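Long-range contacts in flagellar motor switch protein FliG (PDB 3AJC), which probably forms part of the switch complex at the base of the flagellar motor, which contacts chemotaxis proteins such as CheY and helps to set the direction of rotation: residues Asp93-Ile98 against Asp123-Arg128; Asp134-Asp139 against Asp164-Lys169; Leu155-Lys160 against Glu187-Val192. One frame throughout, in Å; residues are numbered along the deposited sequence.

The chain is the all-helical middle and C-terminal part of FliG, here from a clockwise-biased mutant. Interaction 1 comes first along the chain and is complete before the others begin. It joins helices 92-100 and 119-128 near the centre of the molecule. Interactions 2 and 3 both lie in the C-terminal domain, and their segments alternate along the chain. Their centres are about 18 Å apart, and they touch where helix 164-171 follows helix 152-159. The centre of interaction 1 is about 21 Å from that of interaction 2 and about 28 Å from that of interaction 3. The contacts therefore run from the central helices outward into the C-terminal domain.

Interaction 1 of 3, residues Asp93-Ile98 against Asp123-Arg128; sequences DTAAEI and DEIRRR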
ATOM      1  N   ASP A  93      -2.836   4.609   3.355  1.00 47.27           N
ATOM      2  CA  ASP A  93      -1.844   3.553   3.165  1.00 46.43           C
ATOM      3  C   ASP A  93      -2.244   2.252   3.874  1.00 43.18           C
ATOM      4  O   ASP A  93      -2.141   1.164   3.313  1.00 40.72           O
ATOM      5  CB  ASP A  93      -0.477   4.029   3.658  1.00 50.28           C
ATOM      6  CG  ASP A  93       0.399   4.538   2.527  1.00 55.03           C
ATOM      7  OD1 ASP A  93       0.933   3.699   1.764  1.00 57.88           O
ATOM      8  OD2 ASP A  93       0.545   5.774   2.391  1.00 56.19           O
ATOM      9  N   THR A  94      -2.696   2.372   5.113  1.00 40.47           N
ATOM     10  CA  THR A  94      -3.134   1.214   5.875  1.00 38.11           C
ATOM     11  C   THR A  94      -4.248   0.498   5.103  1.00 34.82           C
ATOM     12  O   THR A  94      -4.169  -0.706   4.847  1.00 34.00           O
ATOM     13  CB  THR A  94      -3.669   1.648   7.244  1.00 37.93           C
ATOM     14  OG1 THR A  94      -2.649   2.383   7.924  1.00 39.08           O
ATOM     15  CG2 THR A  94      -4.068   0.436   8.087  1.00 37.16           C
ATOM     16  N   ALA A  95      -5.275   1.257   4.731  1.00 31.40           N
ATOM     17  CA  ALA A  95      -6.412   0.724   3.991  1.00 30.23           C
ATOM     18  C   ALA A  95      -5.983  -0.002   2.713  1.00 29.27           C
ATOM     19  O   ALA A  95      -6.417  -1.127   2.457  1.00 30.00           O
ATOM     20  CB  ALA A  95      -7.382   1.847   3.658  1.00 25.68           C
ATOM     21  N   ALA A  96      -5.134   0.649   1.922  1.00 26.25           N
ATOM     22  CA  ALA A  96      -4.644   0.086   0.673  1.00 26.98           C
ATOM     23  C   ALA A  96      -3.884  -1.222   0.895  1.00 26.91           C
ATOM     24  O   ALA A  96      -3.992  -2.158   0.098  1.00 24.28           O
ATOM     25  CB  ALA A  96      -3.737   1.109  -0.047  1.00 24.44           C
ATOM     26  N   GLU A  97      -3.097  -1.262   1.966  1.00 28.30           N
ATOM     27  CA  GLU A  97      -2.311  -2.437   2.308  1.00 31.06           C
ATOM     28  C   GLU A  97      -3.241  -3.586   2.693  1.00 30.40           C
ATOM     29  O   GLU A  97      -2.988  -4.744   2.365  1.00 28.10           O
ATOM     30  CB  GLU A  97      -1.346  -2.105   3.459  1.00 33.04           C
ATOM     31  CG  GLU A  97      -0.040  -1.435   2.999  1.00 39.48           C
ATOM     32  CD  GLU A  97       0.655  -0.615   4.090  1.00 42.21           C
ATOM     33  OE1 GLU A  97       0.664  -1.040   5.265  1.00 47.44           O
ATOM     34  OE2 GLU A  97       1.211   0.457   3.766  1.00 43.49           O
ATOM     35  N   ILE A  98      -4.325  -3.254   3.386  1.00 29.30           N
ATOM     36  CA  ILE A  98      -5.295  -4.260   3.798  1.00 27.51           C
ATOM     37  C   ILE A  98      -6.017  -4.782   2.552  1.00 27.31           C
ATOM     38  O   ILE A  98      -6.211  -5.989   2.392  1.00 24.99           O
ATOM     39  CB  ILE A  98      -6.314  -3.655   4.784  1.00 27.73           C
ATOM     40  CG1 ILE A  98      -5.589  -3.298   6.092  1.00 28.23           C
ATOM     41  CG2 ILE A  98      -7.484  -4.609   4.989  1.00 23.59           C
ATOM     42  CD1 ILE A  98      -6.464  -2.686   7.166  1.00 29.78           C
ATOM     43  N   ASP A 123     -10.626   6.336  -5.164  1.00 43.92           N
ATOM     44  CA  ASP A 123      -9.525   6.626  -6.069  1.00 45.09           C
ATOM     45  C   ASP A 123      -8.212   6.803  -5.319  1.00 43.65           C
ATOM     46  O   ASP A 123      -7.154   6.428  -5.815  1.00 43.72           O
ATOM     47  CB  ASP A 123      -9.847   7.871  -6.907  1.00 49.74           C
ATOM     48  CG  ASP A 123      -8.981   7.977  -8.154  1.00 54.03           C
ATOM     49  OD1 ASP A 123      -7.914   8.635  -8.102  1.00 56.03           O
ATOM     50  OD2 ASP A 123      -9.365   7.389  -9.188  1.00 55.31           O
ATOM     51  N   GLU A 124      -8.275   7.372  -4.123  1.00 41.92           N
ATOM     52  CA  GLU A 124      -7.071   7.551  -3.329  1.00 43.28           C
ATOM     53  C   GLU A 124      -6.529   6.180  -2.920  1.00 42.27           C
ATOM     54  O   GLU A 124      -5.321   5.934  -2.976  1.00 42.42           O
ATOM     55  CB  GLU A 124      -7.372   8.392  -2.081  1.00 44.94           C
ATOM     56  CG  GLU A 124      -7.330   9.899  -2.321  1.00 50.16           C
ATOM     57  CD  GLU A 124      -7.979  10.711  -1.204  1.00 53.81           C
ATOM     58  OE1 GLU A 124      -7.634  10.509  -0.014  1.00 55.85           O
ATOM     59  OE2 GLU A 124      -8.833  11.566  -1.522  1.00 54.88           O
ATOM     60  N   ILE A 125      -7.431   5.283  -2.528  1.00 41.92           N
ATOM     61  CA  ILE A 125      -7.045   3.942  -2.086  1.00 39.65           C
ATOM     62  C   ILE A 125      -6.482   3.095  -3.225  1.00 38.51           C
ATOM     63  O   ILE A 125      -5.450   2.445  -3.083  1.00 36.00           O
ATOM     64  CB  ILE A 125      -8.256   3.212  -1.429  1.00 39.11           C
ATOM     65  CG1 ILE A 125      -8.710   4.004  -0.192  1.00 37.74           C
ATOM     66  CG2 ILE A 125      -7.870   1.780  -1.039  1.00 34.53           C
ATOM     67  CD1 ILE A 125      -9.916   3.444   0.539  1.00 32.82           C
ATOM     68  N   ARG A 126      -7.167   3.114  -4.356  1.00 39.38           N
ATOM     69  CA  ARG A 126      -6.734   2.352  -5.502  1.00 42.14           C
ATOM     70  C   ARG A 126      -5.309   2.739  -5.888  1.00 43.19           C
ATOM     71  O   ARG A 126      -4.434   1.872  -6.005  1.00 42.06           O
ATOM     72  CB  ARG A 126      -7.685   2.599  -6.666  1.00 45.61           C
ATOM     73  CG  ARG A 126      -7.500   1.650  -7.830  1.00 50.10           C
ATOM     74  CD  ARG A 126      -8.382   2.037  -8.998  1.00 54.44           C
ATOM     75  NE  ARG A 126      -8.822   3.428  -8.921  1.00 61.03           N
ATOM     76  CZ  ARG A 126      -9.905   3.834  -8.260  1.00 63.37           C
ATOM     77  NH1 ARG A 126     -10.662   2.953  -7.615  1.00 64.55           N
ATOM     78  NH2 ARG A 126     -10.235   5.120  -8.246  1.00 64.33           N
ATOM     79  N   ARG A 127      -5.071   4.036  -6.072  1.00 42.44           N
ATOM     80  CA  ARG A 127      -3.737   4.497  -6.438  1.00 43.77           C
ATOM     81  C   ARG A 127      -2.696   4.156  -5.372  1.00 42.51           C
ATOM     82  O   ARG A 127      -1.532   3.941  -5.689  1.00 41.80           O
ATOM     83  CB  ARG A 127      -3.745   6.005  -6.734  1.00 45.79           C
ATOM     84  CG  ARG A 127      -4.380   6.332  -8.095  1.00 49.09           C
ATOM     85  CD  ARG A 127      -4.278   7.814  -8.482  1.00 51.92           C
ATOM     86  NE  ARG A 127      -5.057   8.685  -7.599  1.00 53.92           N
ATOM     87  CZ  ARG A 127      -4.580   9.272  -6.504  1.00 54.01           C
ATOM     88  NH1 ARG A 127      -3.316   9.095  -6.144  1.00 55.15           N
ATOM     89  NH2 ARG A 127      -5.373  10.026  -5.757  1.00 54.02           N
ATOM     90  N   ARG A 128      -3.112   4.093  -4.112  1.00 40.47           N
ATOM     91  CA  ARG A 128      -2.180   3.748  -3.047  1.00 39.67           C
ATOM     92  C   ARG A 128      -1.923   2.239  -2.982  1.00 36.89           C
ATOM     93  O   ARG A 128      -1.024   1.793  -2.272  1.00 35.34           O
ATOM     94  CB  ARG A 128      -2.706   4.230  -1.694  1.00 42.59           C
ATOM     95  CG  ARG A 128      -2.428   5.686  -1.413  1.00 50.19           C
ATOM     96  CD  ARG A 128      -0.933   5.943  -1.418  1.00 53.02           C
ATOM     97  NE  ARG A 128      -0.612   7.291  -0.965  1.00 58.69           N
ATOM     98  CZ  ARG A 128      -0.879   7.754   0.252  1.00 60.30           C
ATOM     99  NH1 ARG A 128      -1.476   6.977   1.144  1.00 63.78           N
ATOM    100  NH2 ARG A 128      -0.547   8.995   0.579  1.00 63.26           N
TER
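Asp93 OD2 meets Arg128 NH1 at 2.7 Å, a salt bridge between the two helices. The two side chains cross at about a right angle, while the carboxylate and guanidinium planes are only 24° apart. OD2 lies over one face of the guanidinium, and the backbone Asp93 N lies in its plane, at the edge. The Arg128 chain is bent at chi2 (-60°), which turns CD out of an extended course. Arg209 brings a like charge near Arg128 NE, and Asp93 probably offsets part of that repulsion.

Beside the ion pair, the helices meet through small groups. The backbones come closest at Ala96 and Ile125, whose CA atoms are 5.3 Å apart. Ala96 CB rests against the backbone at Arg128, 3.6 Å from Arg128 O. Ile125 has CG2 anti to its backbone N, and this methyl lies 4.0 Å from Ala96 CA. Its other branch ends in CD1, which reaches Ala95 CB at 4.3 Å. With alanines facing the partner, the axes approach to 8.4 Å at a crossing angle of -64°. Within helix 119-128, Arg127 NE donates to Asp123 OD1 over 2.9 Å, and Arg127 NH1 forms a second salt bridge with Glu213 of helix 194-213.

Helix 49-60 closes one side of the contact, since its Ala60 touches both Ala95 and Ile125. The same helix carries Arg58 of the EHPQR motif, important for FliM binding, with a side chain about 9 Å from that of Ala95. Ile125 also packs on Met111 and Leu114 of helix 104-117, and Ile98 carries helix 92-100 onto helix 37-46.

Interaction 2 of 3, residues Asp134-Asp139 against Asp164-Lys169; sequences DILKLD and DELKEK
The Glu165 carboxylate receives Leu136 CD1 over one face, the methyl standing 3.6 Å from OE1 and little farther from CD. The other methyl, Leu136 CD2, reaches past the carboxylate to the helix itself, 3.6 Å from Leu166 CA, and also lies against Glu165 CG. Another flat group, the peptide carbonyl of Leu138, is met end-on: Lys169 NZ donates to Leu138 O at 2.6 Å, with a C=O...N angle of 168°. A weak bond at 3.3 Å takes the same nitrogen to Leu136 O. In Lys169, CG is anti to the backbone N (chi1 -168°), which sets it off from the helix, and the extended chain beyond it carries NZ to the two carbonyls.

Residues 134-136 belong to a 3-10 segment that starts earlier in the chain, followed by a short link to helix 140-147 in which Asp139 is the N-cap, its OD2 bonded to Arg141 N. Helix 164-171 thus grips, through one lysine, the approach to another helix of the FliG C-terminal domain. An alanine in place of Lys169 would probably leave the carbonyls of Leu136 and Leu138 without this donor and let the link before Asp139 move more freely.

Deeper in, Leu166 crosses Ile135 at about a right angle. Its CD1 lies 3.7 Å from Ile135 CG2, and on the flank of the same methyl Leu136 CD2 approaches to 3.9 Å. Phe132 and Glu133 also touch Leu166, while Ile135 continues onto Phe130.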
ATOM      1  N   ASP A 134       3.219  -4.225  -9.928  1.00 28.91           N
ATOM      2  CA  ASP A 134       2.203  -3.573 -10.754  1.00 32.50           C
ATOM      3  C   ASP A 134       2.831  -2.845 -11.952  1.00 33.96           C
ATOM      4  O   ASP A 134       2.137  -2.495 -12.911  1.00 35.44           O
ATOM      5  CB  ASP A 134       1.357  -2.597  -9.919  1.00 32.74           C
ATOM      6  CG  ASP A 134       0.331  -3.317  -9.026  1.00 35.16           C
ATOM      7  OD1 ASP A 134      -0.292  -4.295  -9.487  1.00 31.41           O
ATOM      8  OD2 ASP A 134       0.135  -2.895  -7.869  1.00 33.74           O
ATOM      9  N   ILE A 135       4.146  -2.625 -11.901  1.00 33.81           N
ATOM     10  CA  ILE A 135       4.854  -1.967 -12.992  1.00 32.16           C
ATOM     11  C   ILE A 135       4.668  -2.759 -14.289  1.00 32.22           C
ATOM     12  O   ILE A 135       4.822  -2.220 -15.381  1.00 30.29           O
ATOM     13  CB  ILE A 135       6.364  -1.819 -12.670  1.00 30.95           C
ATOM     14  CG1 ILE A 135       6.549  -0.769 -11.575  1.00 28.57           C
ATOM     15  CG2 ILE A 135       7.147  -1.399 -13.927  1.00 29.32           C
ATOM     16  CD1 ILE A 135       7.959  -0.673 -11.013  1.00 26.00           C
ATOM     17  N   LEU A 136       4.331  -4.040 -14.163  1.00 36.41           N
ATOM     18  CA  LEU A 136       4.089  -4.884 -15.335  1.00 37.75           C
ATOM     19  C   LEU A 136       2.793  -4.437 -16.023  1.00 39.18           C
ATOM     20  O   LEU A 136       2.565  -4.735 -17.195  1.00 40.50           O
ATOM     21  CB  LEU A 136       3.968  -6.354 -14.926  1.00 38.25           C
ATOM     22  CG  LEU A 136       5.233  -7.076 -14.456  1.00 39.03           C
ATOM     23  CD1 LEU A 136       4.865  -8.464 -13.936  1.00 37.68           C
ATOM     24  CD2 LEU A 136       6.233  -7.177 -15.604  1.00 37.98           C
ATOM     25  N   LYS A 137       1.951  -3.715 -15.289  1.00 39.44           N
ATOM     26  CA  LYS A 137       0.694  -3.220 -15.833  1.00 41.43           C
ATOM     27  C   LYS A 137       0.917  -1.992 -16.712  1.00 41.86           C
ATOM     28  O   LYS A 137       0.068  -1.659 -17.537  1.00 43.38           O
ATOM     29  CB  LYS A 137      -0.266  -2.826 -14.701  1.00 44.05           C
ATOM     30  CG  LYS A 137      -1.477  -3.733 -14.527  1.00 49.86           C
ATOM     31  CD  LYS A 137      -1.102  -5.069 -13.902  1.00 52.65           C
ATOM     32  CE  LYS A 137      -2.191  -6.119 -14.163  1.00 58.07           C
ATOM     33  NZ  LYS A 137      -2.748  -6.005 -15.557  1.00 59.75           N
ATOM     34  N   LEU A 138       2.047  -1.316 -16.533  1.00 40.40           N
ATOM     35  CA  LEU A 138       2.331  -0.098 -17.287  1.00 41.24           C
ATOM     36  C   LEU A 138       2.834  -0.331 -18.703  1.00 40.67           C
ATOM     37  O   LEU A 138       3.485  -1.340 -18.980  1.00 39.43           O
ATOM     38  CB  LEU A 138       3.346   0.760 -16.527  1.00 41.67           C
ATOM     39  CG  LEU A 138       3.062   0.974 -15.037  1.00 43.13           C
ATOM     40  CD1 LEU A 138       4.056   1.981 -14.456  1.00 43.09           C
ATOM     41  CD2 LEU A 138       1.633   1.468 -14.855  1.00 44.56           C
ATOM     42  N   ASP A 139       2.522   0.601 -19.603  1.00 41.40           N
ATOM     43  CA  ASP A 139       2.986   0.481 -20.979  1.00 44.16           C
ATOM     44  C   ASP A 139       4.427   0.977 -21.033  1.00 43.66           C
ATOM     45  O   ASP A 139       4.846   1.773 -20.193  1.00 42.40           O
ATOM     46  CB  ASP A 139       2.114   1.292 -21.939  1.00 47.62           C
ATOM     47  CG  ASP A 139       2.453   2.760 -21.933  1.00 53.29           C
ATOM     48  OD1 ASP A 139       2.110   3.448 -20.947  1.00 55.73           O
ATOM     49  OD2 ASP A 139       3.068   3.226 -22.920  1.00 56.82           O
ATOM     50  N   ASP A 164      11.773 -12.065 -12.567  1.00 43.66           N
ATOM     51  CA  ASP A 164      12.586 -12.038 -13.778  1.00 45.41           C
ATOM     52  C   ASP A 164      11.865 -11.328 -14.913  1.00 43.66           C
ATOM     53  O   ASP A 164      12.477 -10.629 -15.714  1.00 43.65           O
ATOM     54  CB  ASP A 164      12.934 -13.464 -14.207  1.00 49.38           C
ATOM     55  CG  ASP A 164      13.893 -14.146 -13.242  1.00 53.83           C
ATOM     56  OD1 ASP A 164      14.208 -15.334 -13.467  1.00 56.83           O
ATOM     57  OD2 ASP A 164      14.334 -13.498 -12.264  1.00 55.70           O
ATOM     58  N   GLU A 165      10.558 -11.513 -14.977  1.00 41.95           N
ATOM     59  CA  GLU A 165       9.763 -10.886 -16.015  1.00 43.30           C
ATOM     60  C   GLU A 165       9.760  -9.369 -15.839  1.00 42.25           C
ATOM     61  O   GLU A 165       9.867  -8.618 -16.808  1.00 42.02           O
ATOM     62  CB  GLU A 165       8.346 -11.434 -15.954  1.00 44.11           C
ATOM     63  CG  GLU A 165       7.325 -10.655 -16.718  1.00 49.41           C
ATOM     64  CD  GLU A 165       5.934 -11.133 -16.380  1.00 55.55           C
ATOM     65  OE1 GLU A 165       5.780 -11.696 -15.272  1.00 59.38           O
ATOM     66  OE2 GLU A 165       5.002 -10.948 -17.196  1.00 58.43           O
ATOM     67  N   LEU A 166       9.629  -8.914 -14.600  1.00 40.94           N
ATOM     68  CA  LEU A 166       9.627  -7.485 -14.349  1.00 39.11           C
ATOM     69  C   LEU A 166      11.023  -6.962 -14.605  1.00 38.39           C
ATOM     70  O   LEU A 166      11.185  -5.836 -15.078  1.00 38.51           O
ATOM     71  CB  LEU A 166       9.212  -7.175 -12.913  1.00 39.88           C
ATOM     72  CG  LEU A 166       9.299  -5.695 -12.525  1.00 40.06           C
ATOM     73  CD1 LEU A 166       8.527  -4.852 -13.536  1.00 39.01           C
ATOM     74  CD2 LEU A 166       8.752  -5.507 -11.110  1.00 40.86           C
ATOM     75  N   LYS A 167      12.027  -7.771 -14.276  1.00 36.67           N
ATOM     76  CA  LYS A 167      13.414  -7.386 -14.510  1.00 38.77           C
ATOM     77  C   LYS A 167      13.559  -7.071 -15.997  1.00 40.13           C
ATOM     78  O   LYS A 167      14.049  -6.008 -16.379  1.00 39.32           O
ATOM     79  CB  LYS A 167      14.374  -8.529 -14.164  1.00 39.35           C
ATOM     80  CG  LYS A 167      14.458  -8.917 -12.694  1.00 42.83           C
ATOM     81  CD  LYS A 167      15.696  -9.793 -12.464  1.00 45.61           C
ATOM     82  CE  LYS A 167      15.847 -10.231 -11.015  1.00 45.21           C
ATOM     83  NZ  LYS A 167      14.741 -11.138 -10.619  1.00 49.03           N
ATOM     84  N   GLU A 168      13.118  -8.010 -16.829  1.00 41.63           N
ATOM     85  CA  GLU A 168      13.189  -7.859 -18.272  1.00 44.76           C
ATOM     86  C   GLU A 168      12.456  -6.637 -18.814  1.00 43.75           C
ATOM     87  O   GLU A 168      13.043  -5.838 -19.545  1.00 44.56           O
ATOM     88  CB  GLU A 168      12.665  -9.123 -18.960  1.00 47.92           C
ATOM     89  CG  GLU A 168      13.758 -10.129 -19.275  1.00 55.80           C
ATOM     90  CD  GLU A 168      14.722  -9.621 -20.346  1.00 60.16           C
ATOM     91  OE1 GLU A 168      14.676 -10.127 -21.489  1.00 63.41           O
ATOM     92  OE2 GLU A 168      15.523  -8.708 -20.050  1.00 62.68           O
ATOM     93  N   LYS A 169      11.189  -6.472 -18.461  1.00 42.61           N
ATOM     94  CA  LYS A 169      10.455  -5.326 -18.977  1.00 43.09           C
ATOM     95  C   LYS A 169      11.117  -3.992 -18.612  1.00 42.48           C
ATOM     96  O   LYS A 169      11.035  -3.023 -19.374  1.00 40.95           O
ATOM     97  CB  LYS A 169       8.999  -5.342 -18.506  1.00 43.85           C
ATOM     98  CG  LYS A 169       8.143  -4.331 -19.263  1.00 45.46           C
ATOM     99  CD  LYS A 169       6.653  -4.533 -19.050  1.00 48.09           C
ATOM    100  CE  LYS A 169       5.850  -3.631 -19.990  1.00 48.91           C
ATOM    101  NZ  LYS A 169       4.377  -3.697 -19.760  1.00 51.42           N
TER

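Interaction 3 of 3, residues Leu155-Lys160 against Glu187-Val192; sequences LALALK and EYMGPV
Met189 pushes its tip into a shallow hollow on helix 152-159, between Ala156 and Leu157. CG is anti to the backbone N (chi1 177°), which sends the chain out from the loop, and chi3 (-116°) bends the terminal methyl CE round against the helix. CE packs tightly on Leu157 CD2, at 3.4 Å, and lies 3.9 Å from Ala156 CB, which forms the floor of the hollow. The Met189 and Leu157 side chains cross at about a right angle.

Lys160 makes one wall. It slides past Met189 in the opposite direction, bringing CE to 3.5 Å from SD, and the same carbon comes to 3.4 Å from Gly190 O. Val192 adjoins this wall as a forked bump: its CG1 touches Leu157 CD2 at 4.0 Å, and its CG2 touches Lys160 CD at 3.8 Å. Between Met189 and Val192 the loop turns at Gly190, with phi 91°; a CB there would run into Pro191 CD and crowd the carbonyl oxygen of Met189.

Val192 leads on to Val197 of helix 194-213, which also touches Leu157 through Ala200, while Ala156 is backed by Leu182 and Leu186. A loop between consecutive helices, 176-187 and 194-213, here lays Met189 and Val192 over Ala156 and Leu157 of helix 152-159 and over Lys160, within the all-helical FliG C-terminal domain.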
ATOM      1  N   LEU A 155      17.612   1.557  -8.387  1.00 27.85           N
ATOM      2  CA  LEU A 155      17.107   0.635  -9.383  1.00 27.80           C
ATOM      3  C   LEU A 155      17.685  -0.753  -9.114  1.00 28.18           C
ATOM      4  O   LEU A 155      16.954  -1.737  -9.073  1.00 26.64           O
ATOM      5  CB  LEU A 155      17.498   1.115 -10.781  1.00 24.68           C
ATOM      6  CG  LEU A 155      16.770   0.549 -11.999  1.00 30.74           C
ATOM      7  CD1 LEU A 155      15.262   0.469 -11.726  1.00 27.52           C
ATOM      8  CD2 LEU A 155      17.057   1.453 -13.213  1.00 25.97           C
ATOM      9  N   ALA A 156      18.996  -0.823  -8.917  1.00 27.34           N
ATOM     10  CA  ALA A 156      19.651  -2.097  -8.671  1.00 28.31           C
ATOM     11  C   ALA A 156      19.063  -2.784  -7.441  1.00 30.01           C
ATOM     12  O   ALA A 156      18.765  -3.982  -7.474  1.00 29.45           O
ATOM     13  CB  ALA A 156      21.146  -1.891  -8.501  1.00 26.15           C
ATOM     14  N   LEU A 157      18.903  -2.025  -6.359  1.00 29.39           N
ATOM     15  CA  LEU A 157      18.333  -2.561  -5.130  1.00 30.97           C
ATOM     16  C   LEU A 157      16.922  -3.084  -5.372  1.00 31.55           C
ATOM     17  O   LEU A 157      16.594  -4.219  -5.029  1.00 31.91           O
ATOM     18  CB  LEU A 157      18.286  -1.474  -4.051  1.00 30.20           C
ATOM     19  CG  LEU A 157      19.637  -1.051  -3.476  1.00 31.23           C
ATOM     20  CD1 LEU A 157      19.513   0.228  -2.636  1.00 29.79           C
ATOM     21  CD2 LEU A 157      20.166  -2.191  -2.652  1.00 28.79           C
ATOM     22  N   ALA A 158      16.092  -2.239  -5.970  1.00 30.54           N
ATOM     23  CA  ALA A 158      14.708  -2.595  -6.252  1.00 30.68           C
ATOM     24  C   ALA A 158      14.584  -3.869  -7.093  1.00 31.41           C
ATOM     25  O   ALA A 158      13.642  -4.654  -6.914  1.00 31.33           O
ATOM     26  CB  ALA A 158      14.015  -1.434  -6.959  1.00 27.94           C
ATOM     27  N   LEU A 159      15.532  -4.074  -8.004  1.00 30.81           N
ATOM     28  CA  LEU A 159      15.513  -5.235  -8.884  1.00 33.51           C
ATOM     29  C   LEU A 159      15.877  -6.542  -8.185  1.00 35.99           C
ATOM     30  O   LEU A 159      15.467  -7.614  -8.620  1.00 36.94           O
ATOM     31  CB  LEU A 159      16.436  -5.004 -10.083  1.00 31.81           C
ATOM     32  CG  LEU A 159      15.905  -3.988 -11.094  1.00 31.43           C
ATOM     33  CD1 LEU A 159      16.923  -3.737 -12.200  1.00 30.27           C
ATOM     34  CD2 LEU A 159      14.607  -4.517 -11.668  1.00 30.63           C
ATOM     35  N   LYS A 160      16.644  -6.465  -7.106  1.00 38.10           N
ATOM     36  CA  LYS A 160      16.993  -7.677  -6.385  1.00 40.75           C
ATOM     37  C   LYS A 160      15.738  -8.290  -5.768  1.00 41.94           C
ATOM     38  O   LYS A 160      15.770  -9.406  -5.259  1.00 44.68           O
ATOM     39  CB  LYS A 160      18.015  -7.381  -5.288  1.00 42.32           C
ATOM     40  CG  LYS A 160      19.414  -7.114  -5.805  1.00 45.36           C
ATOM     41  CD  LYS A 160      20.411  -7.060  -4.662  1.00 49.73           C
ATOM     42  CE  LYS A 160      21.845  -7.089  -5.183  1.00 51.66           C
ATOM     43  NZ  LYS A 160      22.133  -8.336  -5.957  1.00 51.06           N
ATOM     44  N   GLU A 187      27.064  -6.000 -10.588  1.00 55.11           N
ATOM     45  CA  GLU A 187      28.288  -6.791 -10.499  1.00 59.08           C
ATOM     46  C   GLU A 187      29.100  -6.549  -9.230  1.00 60.83           C
ATOM     47  O   GLU A 187      29.630  -7.492  -8.645  1.00 60.44           O
ATOM     48  CB  GLU A 187      29.178  -6.519 -11.710  1.00 60.51           C
ATOM     49  CG  GLU A 187      28.640  -7.086 -13.010  1.00 63.96           C
ATOM     50  CD  GLU A 187      29.455  -6.651 -14.213  1.00 65.40           C
ATOM     51  OE1 GLU A 187      29.199  -7.164 -15.325  1.00 66.54           O
ATOM     52  OE2 GLU A 187      30.346  -5.791 -14.046  1.00 65.86           O
ATOM     53  N   TYR A 188      29.206  -5.289  -8.814  1.00 62.49           N
ATOM     54  CA  TYR A 188      29.979  -4.957  -7.620  1.00 65.26           C
ATOM     55  C   TYR A 188      29.117  -4.542  -6.441  1.00 66.67           C
ATOM     56  O   TYR A 188      29.582  -3.835  -5.546  1.00 67.82           O
ATOM     57  CB  TYR A 188      30.973  -3.832  -7.916  1.00 66.50           C
ATOM     58  CG  TYR A 188      31.908  -4.122  -9.060  1.00 68.74           C
ATOM     59  CD1 TYR A 188      31.675  -3.585 -10.325  1.00 70.07           C
ATOM     60  CD2 TYR A 188      33.022  -4.938  -8.884  1.00 69.33           C
ATOM     61  CE1 TYR A 188      32.530  -3.850 -11.385  1.00 71.37           C
ATOM     62  CE2 TYR A 188      33.884  -5.212  -9.938  1.00 71.71           C
ATOM     63  CZ  TYR A 188      33.634  -4.665 -11.184  1.00 71.99           C
ATOM     64  OH  TYR A 188      34.492  -4.931 -12.224  1.00 74.59           O
ATOM     65  N   MET A 189      27.863  -4.972  -6.438  1.00 67.50           N
ATOM     66  CA  MET A 189      26.971  -4.625  -5.346  1.00 68.58           C
ATOM     67  C   MET A 189      27.086  -5.644  -4.216  1.00 68.91           C
ATOM     68  O   MET A 189      27.515  -5.307  -3.121  1.00 68.58           O
ATOM     69  CB  MET A 189      25.527  -4.538  -5.845  1.00 68.62           C
ATOM     70  CG  MET A 189      24.515  -4.243  -4.759  1.00 68.59           C
ATOM     71  SD  MET A 189      22.916  -3.819  -5.461  1.00 68.74           S
ATOM     72  CE  MET A 189      22.757  -2.173  -4.909  1.00 67.50           C
ATOM     73  N   GLY A 190      26.717  -6.891  -4.485  1.00 68.44           N
ATOM     74  CA  GLY A 190      26.799  -7.904  -3.449  1.00 69.52           C
ATOM     75  C   GLY A 190      25.512  -8.016  -2.647  1.00 69.97           C
ATOM     76  O   GLY A 190      24.506  -7.404  -3.010  1.00 70.25           O
ATOM     77  N   PRO A 191      25.506  -8.796  -1.553  1.00 69.90           N
ATOM     78  CA  PRO A 191      24.304  -8.958  -0.727  1.00 68.93           C
ATOM     79  C   PRO A 191      23.893  -7.658  -0.046  1.00 67.14           C
ATOM     80  O   PRO A 191      24.738  -6.839   0.318  1.00 66.25           O
ATOM     81  CB  PRO A 191      24.715 -10.037   0.277  1.00 70.00           C
ATOM     82  CG  PRO A 191      25.748 -10.830  -0.480  1.00 71.26           C
ATOM     83  CD  PRO A 191      26.560  -9.727  -1.117  1.00 70.87           C
ATOM     84  N   VAL A 192      22.589  -7.475   0.128  1.00 64.85           N
ATOM     85  CA  VAL A 192      22.079  -6.264   0.749  1.00 63.30           C
ATOM     86  C   VAL A 192      20.948  -6.547   1.726  1.00 61.61           C
ATOM     87  O   VAL A 192      20.269  -7.568   1.629  1.00 60.09           O
ATOM     88  CB  VAL A 192      21.561  -5.274  -0.323  1.00 64.70           C
ATOM     89  CG1 VAL A 192      22.688  -4.908  -1.282  1.00 65.18           C
ATOM     90  CG2 VAL A 192      20.401  -5.894  -1.093  1.00 63.18           C
TER